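Local coordinates for uncharacterized protein (Pseudomonas syringae pv. tomato, PDB 3K4I) that is of unknown function but belongs to the RraA-like family and forms a three-chain assembly, with magnesium ions bound in the model, at residues 86-100 with 112-124. Numbering follows the deposited sequence.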
loop_
_atom_site.group_PDB
_atom_site.type_symbol
_atom_site.label_atom_id
_atom_site.label_comp_id
_atom_site.label_asym_id
_atom_site.label_seq_id
_atom_site.Cartn_x
_atom_site.Cartn_y
_atom_site.Cartn_z
ATOM N N VAL C 86 -3.527 22.971 -2.572
ATOM C CA VAL C 86 -3.604 21.508 -2.586
ATOM C C VAL C 86 -5.015 21.178 -3.099
ATOM O O VAL C 86 -5.966 21.630 -2.521
ATOM C CB VAL C 86 -3.417 20.950 -1.161
ATOM C CG1 VAL C 86 -3.754 19.473 -1.074
ATOM C CG2 VAL C 86 -1.967 21.205 -0.666
ATOM N N ILE C 87 -5.127 20.396 -4.176
ATOM C CA ILE C 87 -6.408 20.083 -4.787
ATOM C C ILE C 87 -6.994 18.943 -3.963
ATOM O O ILE C 87 -6.285 17.989 -3.670
ATOM C CB ILE C 87 -6.218 19.654 -6.266
ATOM C CG1 ILE C 87 -5.841 20.867 -7.131
ATOM C CG2 ILE C 87 -7.532 18.944 -6.787
ATOM C CD1 ILE C 87 -5.383 20.562 -8.613
ATOM N N VAL C 88 -8.261 19.071 -3.566
ATOM C CA VAL C 88 -8.910 18.027 -2.762
ATOM C C VAL C 88 -10.114 17.636 -3.566
ATOM O O VAL C 88 -11.012 18.451 -3.739
ATOM C CB VAL C 88 -9.327 18.505 -1.364
ATOM C CG1 VAL C 88 -10.029 17.354 -0.581
ATOM C CG2 VAL C 88 -8.109 19.019 -0.595
ATOM N N SER C 89 -10.108 16.393 -4.068
ATOM C CA SER C 89 -11.086 15.928 -5.037
ATOM C C SER C 89 -11.916 14.842 -4.434
ATOM O O SER C 89 -11.368 13.879 -3.870
ATOM C CB SER C 89 -10.400 15.390 -6.297
ATOM O OG SER C 89 -9.860 16.457 -7.051
ATOM N N SER C 90 -13.217 14.985 -4.562
ATOM C CA SER C 90 -14.136 13.984 -3.977
ATOM C C SER C 90 -14.992 13.335 -5.049
ATOM O O SER C 90 -15.739 14.005 -5.755
ATOM C CB SER C 90 -14.943 14.595 -2.819
ATOM O OG SER C 90 -15.712 13.588 -2.159
ATOM N N ASN C 91 -14.870 12.010 -5.138
ATOM C CA ASN C 91 -15.558 11.223 -6.154
ATOM C C ASN C 91 -16.250 10.023 -5.496
ATOM O O ASN C 91 -16.210 8.871 -6.013
ATOM C CB ASN C 91 -14.566 10.791 -7.243
ATOM C CG ASN C 91 -15.243 10.104 -8.422
ATOM O OD1 ASN C 91 -16.387 10.435 -8.782
ATOM N ND2 ASN C 91 -14.556 9.123 -9.013
ATOM N N SER C 92 -16.866 10.294 -4.338
ATOM C CA SER C 92 -17.665 9.294 -3.619
ATOM C C SER C 92 -16.875 8.030 -3.260
ATOM O O SER C 92 -17.437 6.900 -3.232
ATOM C CB SER C 92 -18.881 8.922 -4.459
ATOM O OG SER C 92 -19.686 10.049 -4.709
ATOM N N GLY C 93 -15.570 8.188 -3.063
ATOM C CA GLY C 93 -14.699 7.064 -2.731
ATOM C C GLY C 93 -14.630 5.981 -3.779
ATOM O O GLY C 93 -14.264 4.856 -3.464
ATOM N N ARG C 94 -14.996 6.309 -5.015
ATOM C CA ARG C 94 -15.051 5.324 -6.099
ATOM C C ARG C 94 -13.691 4.758 -6.499
ATOM O O ARG C 94 -12.679 5.475 -6.551
ATOM C CB ARG C 94 -15.800 5.855 -7.328
ATOM C CG ARG C 94 -17.310 6.064 -7.068
ATOM C CD ARG C 94 -18.043 6.723 -8.230
ATOM N NE ARG C 94 -17.965 5.947 -9.458
ATOM C CZ ARG C 94 -18.476 6.338 -10.623
ATOM N NH1 ARG C 94 -19.120 7.502 -10.729
ATOM N NH2 ARG C 94 -18.364 5.554 -11.689
ATOM N N HIS C 95 -13.673 3.451 -6.727
ATOM C CA HIS C 95 -12.469 2.734 -7.141
ATOM C C HIS C 95 -12.511 2.349 -8.622
ATOM O O HIS C 95 -11.524 1.822 -9.154
ATOM C CB HIS C 95 -12.243 1.472 -6.274
ATOM C CG HIS C 95 -11.592 1.752 -4.948
ATOM N ND1 HIS C 95 -12.284 2.258 -3.867
ATOM C CD2 HIS C 95 -10.314 1.593 -4.532
ATOM C CE1 HIS C 95 -11.461 2.386 -2.837
ATOM N NE2 HIS C 95 -10.258 1.993 -3.218
ATOM N N ASP C 96 -13.638 2.614 -9.295
ATOM C CA ASP C 96 -13.831 2.131 -10.674
ATOM C C ASP C 96 -13.465 3.147 -11.772
ATOM O O ASP C 96 -13.497 2.837 -12.965
ATOM C CB ASP C 96 -15.265 1.617 -10.872
ATOM C CG ASP C 96 -16.306 2.724 -10.765
ATOM O OD1 ASP C 96 -16.115 3.686 -9.988
ATOM O OD2 ASP C 96 -17.328 2.619 -11.457
ATOM N N CYS C 97 -13.102 4.357 -11.360
ATOM C CA CYS C 97 -12.607 5.359 -12.302
ATOM C C CYS C 97 -11.678 6.297 -11.547
ATOM O O CYS C 97 -11.720 6.388 -10.312
ATOM C CB CYS C 97 -13.751 6.138 -12.954
ATOM S SG CYS C 97 -14.923 6.901 -11.791
ATOM N N THR C 98 -10.829 6.975 -12.298
ATOM C CA THR C 98 -9.792 7.846 -11.713
ATOM C C THR C 98 -10.054 9.315 -12.027
ATOM O O THR C 98 -10.665 9.652 -13.052
ATOM C CB THR C 98 -8.413 7.451 -12.229
ATOM O OG1 THR C 98 -8.413 7.508 -13.658
ATOM C CG2 THR C 98 -8.073 6.027 -11.785
ATOM N N VAL C 99 -9.607 10.191 -11.133
ATOM C CA VAL C 99 -9.830 11.621 -11.285
ATOM C C VAL C 99 -8.504 12.382 -11.166
ATOM O O VAL C 99 -8.489 13.558 -10.788
ATOM C CB VAL C 99 -10.903 12.195 -10.306
ATOM C CG1 VAL C 99 -12.320 11.669 -10.642
ATOM C CG2 VAL C 99 -10.556 11.929 -8.867
ATOM N N TRP C 100 -7.409 11.710 -11.514
ATOM C CA TRP C 100 -6.070 12.375 -11.586
ATOM C C TRP C 100 -5.164 11.487 -12.435
ATOM O O TRP C 100 -5.224 10.256 -12.327
ATOM C CB TRP C 100 -5.458 12.520 -10.211
ATOM C CG TRP C 100 -4.244 13.430 -10.209
ATOM C CD1 TRP C 100 -2.936 13.056 -10.281
ATOM C CD2 TRP C 100 -4.265 14.855 -10.161
ATOM N NE1 TRP C 100 -2.112 14.188 -10.264
ATOM C CE2 TRP C 100 -2.910 15.297 -10.191
ATOM C CE3 TRP C 100 -5.303 15.807 -10.071
ATOM C CZ2 TRP C 100 -2.558 16.661 -10.173
ATOM C CZ3 TRP C 100 -4.970 17.163 -10.073
ATOM C CH2 TRP C 100 -3.587 17.579 -10.099
ATOM N N GLY C 112 2.491 25.511 -9.881
ATOM C CA GLY C 112 2.630 25.825 -8.471
ATOM C C GLY C 112 1.620 25.119 -7.589
ATOM O O GLY C 112 1.413 25.505 -6.446
ATOM N N ILE C 113 0.998 24.060 -8.110
ATOM C CA ILE C 113 0.068 23.254 -7.325
ATOM C C ILE C 113 0.804 22.192 -6.487
ATOM O O ILE C 113 1.659 21.466 -7.020
ATOM C CB ILE C 113 -0.972 22.595 -8.232
ATOM C CG1 ILE C 113 -1.732 23.694 -8.999
ATOM C CG2 ILE C 113 -1.962 21.692 -7.388
ATOM C CD1 ILE C 113 -2.662 23.200 -10.146
ATOM N N LYS C 114 0.529 22.154 -5.181
ATOM C CA LYS C 114 1.429 21.490 -4.206
ATOM C C LYS C 114 1.192 20.003 -4.015
ATOM O O LYS C 114 2.094 19.275 -3.591
ATOM C CB LYS C 114 1.359 22.151 -2.811
ATOM C CG LYS C 114 1.473 23.672 -2.765
ATOM C CD LYS C 114 2.879 24.144 -3.029
ATOM C CE LYS C 114 3.885 23.644 -2.003
ATOM N NZ LYS C 114 3.606 24.177 -0.654
ATOM N N GLY C 115 -0.041 19.567 -4.273
ATOM C CA GLY C 115 -0.392 18.170 -4.090
ATOM C C GLY C 115 -1.870 17.947 -4.385
ATOM O O GLY C 115 -2.651 18.900 -4.577
ATOM N N THR C 116 -2.250 16.687 -4.404
ATOM C CA THR C 116 -3.626 16.309 -4.693
ATOM C C THR C 116 -4.047 15.243 -3.712
ATOM O O THR C 116 -3.335 14.247 -3.528
ATOM C CB THR C 116 -3.786 15.797 -6.141
ATOM O OG1 THR C 116 -3.477 16.876 -7.021
ATOM C CG2 THR C 116 -5.223 15.422 -6.410
ATOM N N VAL C 117 -5.207 15.470 -3.104
ATOM C CA VAL C 117 -5.799 14.562 -2.118
ATOM C C VAL C 117 -7.083 14.055 -2.767
ATOM O O VAL C 117 -7.901 14.884 -3.174
ATOM C CB VAL C 117 -6.142 15.344 -0.844
ATOM C CG1 VAL C 117 -6.887 14.476 0.133
ATOM C CG2 VAL C 117 -4.880 15.884 -0.215
ATOM N N ILE C 118 -7.293 12.732 -2.813
ATOM C CA ILE C 118 -8.444 12.157 -3.527
ATOM C C ILE C 118 -9.265 11.181 -2.706
ATOM O O ILE C 118 -8.753 10.157 -2.239
ATOM C CB ILE C 118 -8.029 11.452 -4.847
ATOM C CG1 ILE C 118 -7.136 12.364 -5.687
ATOM C CG2 ILE C 118 -9.254 11.080 -5.657
ATOM C CD1 ILE C 118 -6.554 11.685 -6.909
ATOM N N ASP C 119 -10.547 11.521 -2.566
ATOM C CA ASP C 119 -11.551 10.609 -2.011
ATOM C C ASP C 119 -12.012 9.794 -3.224
ATOM O O ASP C 119 -13.054 10.056 -3.810
ATOM C CB ASP C 119 -12.675 11.428 -1.356
ATOM C CG ASP C 119 -13.916 10.597 -1.017
ATOM O OD1 ASP C 119 -13.760 9.442 -0.640
ATOM O OD2 ASP C 119 -15.034 11.146 -1.143
ATOM N N GLY C 120 -11.204 8.800 -3.579
ATOM C CA GLY C 120 -11.273 8.161 -4.867
ATOM C C GLY C 120 -9.887 7.674 -5.239
ATOM O O GLY C 120 -9.013 7.551 -4.380
ATOM N N VAL C 121 -9.688 7.382 -6.514
ATOM C CA VAL C 121 -8.413 6.810 -6.975
ATOM C C VAL C 121 -7.791 7.597 -8.130
ATOM O O VAL C 121 -8.459 8.457 -8.743
ATOM C CB VAL C 121 -8.572 5.310 -7.335
ATOM C CG1 VAL C 121 -8.966 4.519 -6.085
ATOM C CG2 VAL C 121 -9.573 5.089 -8.486
ATOM N N ALA C 122 -6.508 7.335 -8.386
ATOM C CA ALA C 122 -5.752 8.031 -9.438
ATOM C C ALA C 122 -5.102 7.053 -10.403
ATOM O O ALA C 122 -4.876 5.896 -10.046
ATOM C CB ALA C 122 -4.670 8.929 -8.804
ATOM N N ARG C 123 -4.772 7.530 -11.601
ATOM C CA ARG C 123 -4.026 6.725 -12.582
ATOM C C ARG C 123 -2.669 7.342 -12.866
ATOM O O ARG C 123 -2.339 8.382 -12.298
ATOM C CB ARG C 123 -4.829 6.534 -13.873
ATOM C CG ARG C 123 -4.983 7.732 -14.803
ATOM C CD ARG C 123 -5.873 7.273 -15.934
ATOM N NE ARG C 123 -6.014 8.274 -16.985
ATOM C CZ ARG C 123 -6.579 8.012 -18.155
ATOM N NH1 ARG C 123 -7.056 6.786 -18.396
ATOM N NH2 ARG C 123 -6.684 8.968 -19.064
ATOM N N ASP C 124 -1.900 6.704 -13.750
ATOM C CA ASP C 124 -0.579 7.207 -14.125
ATOM C C ASP C 124 0.332 7.352 -12.917
ATOM O O ASP C 124 1.104 8.310 -12.789
ATOM C CB ASP C 124 -0.717 8.520 -14.897
ATOM C CG ASP C 124 -1.248 8.303 -16.297
ATOM O OD1 ASP C 124 -0.730 7.408 -17.007
ATOM O OD2 ASP C 124 -2.187 9.004 -16.692
HETATM O O HOH W 1 -12.149 7.706 -7.962
#
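Thr116 packs against one face of the Trp100 indole. Thr116 CB sits 4.0 Å from the centroid of the Trp100 six-membered ring, only 5° off the ring normal, a CH-pi contact over the face. Thr116 OG1 meets the same face nearer the rim, 3.2 Å from Trp100 CH2, and is hydrogen-bonded to Tyr133 OH. With CG anti to the backbone N (chi1 -168°), the indole reaches back over strand 115-119. Ile118 CD1 packs on Trp100 CB. Ile118 CG2 touches Val99 CG2, the two side chains sliding past each other in opposite directions. Ile87 CD1 packs on Ile113 CG2 on the same side of the sheet.

The two strands, 86-90 and 115-119, run parallel at 14°. They are the strands of a beta-alpha-beta crossover whose helix is 102-110. Alternating backbone bonds zip them together, among them Ser89 N to Val117 O at 2.8 Å. On the other sheet face, Val88 and Val117 lie side by side, pointing the same way.

Further along, Ser90 OG donates to the anti lone pair of Asp119 OD2 at 2.7 Å. The other carboxylate oxygen, OD1, forms a salt bridge with Arg138. The backbone oxygen of Asp119 takes two N-H groups from opposite faces of its plane. Asn91 N is the straighter bond; Gly93 N comes from well above the plane.

Beyond the strands, a water accepts from Val121 N and Asn91 ND2. It donates to the carbonyls of Arg94 and Cys97, so four bonds fix it between the loops. Asn91 OD1 is hydrogen-bonded to Thr149. Val121 CG1 approaches the His95 ring obliquely, 3.6 Å from His95 CD2. Arg123 N donates to Trp100 O. The Arg123 side chain, extended from CG to NE, crosses Thr98 at about a right angle, with CD beside Thr98 OG1, which is hydrogen-bonded to Gln143 O. The guanidinium continues to Met142 O and to Asp30 of the second subunit.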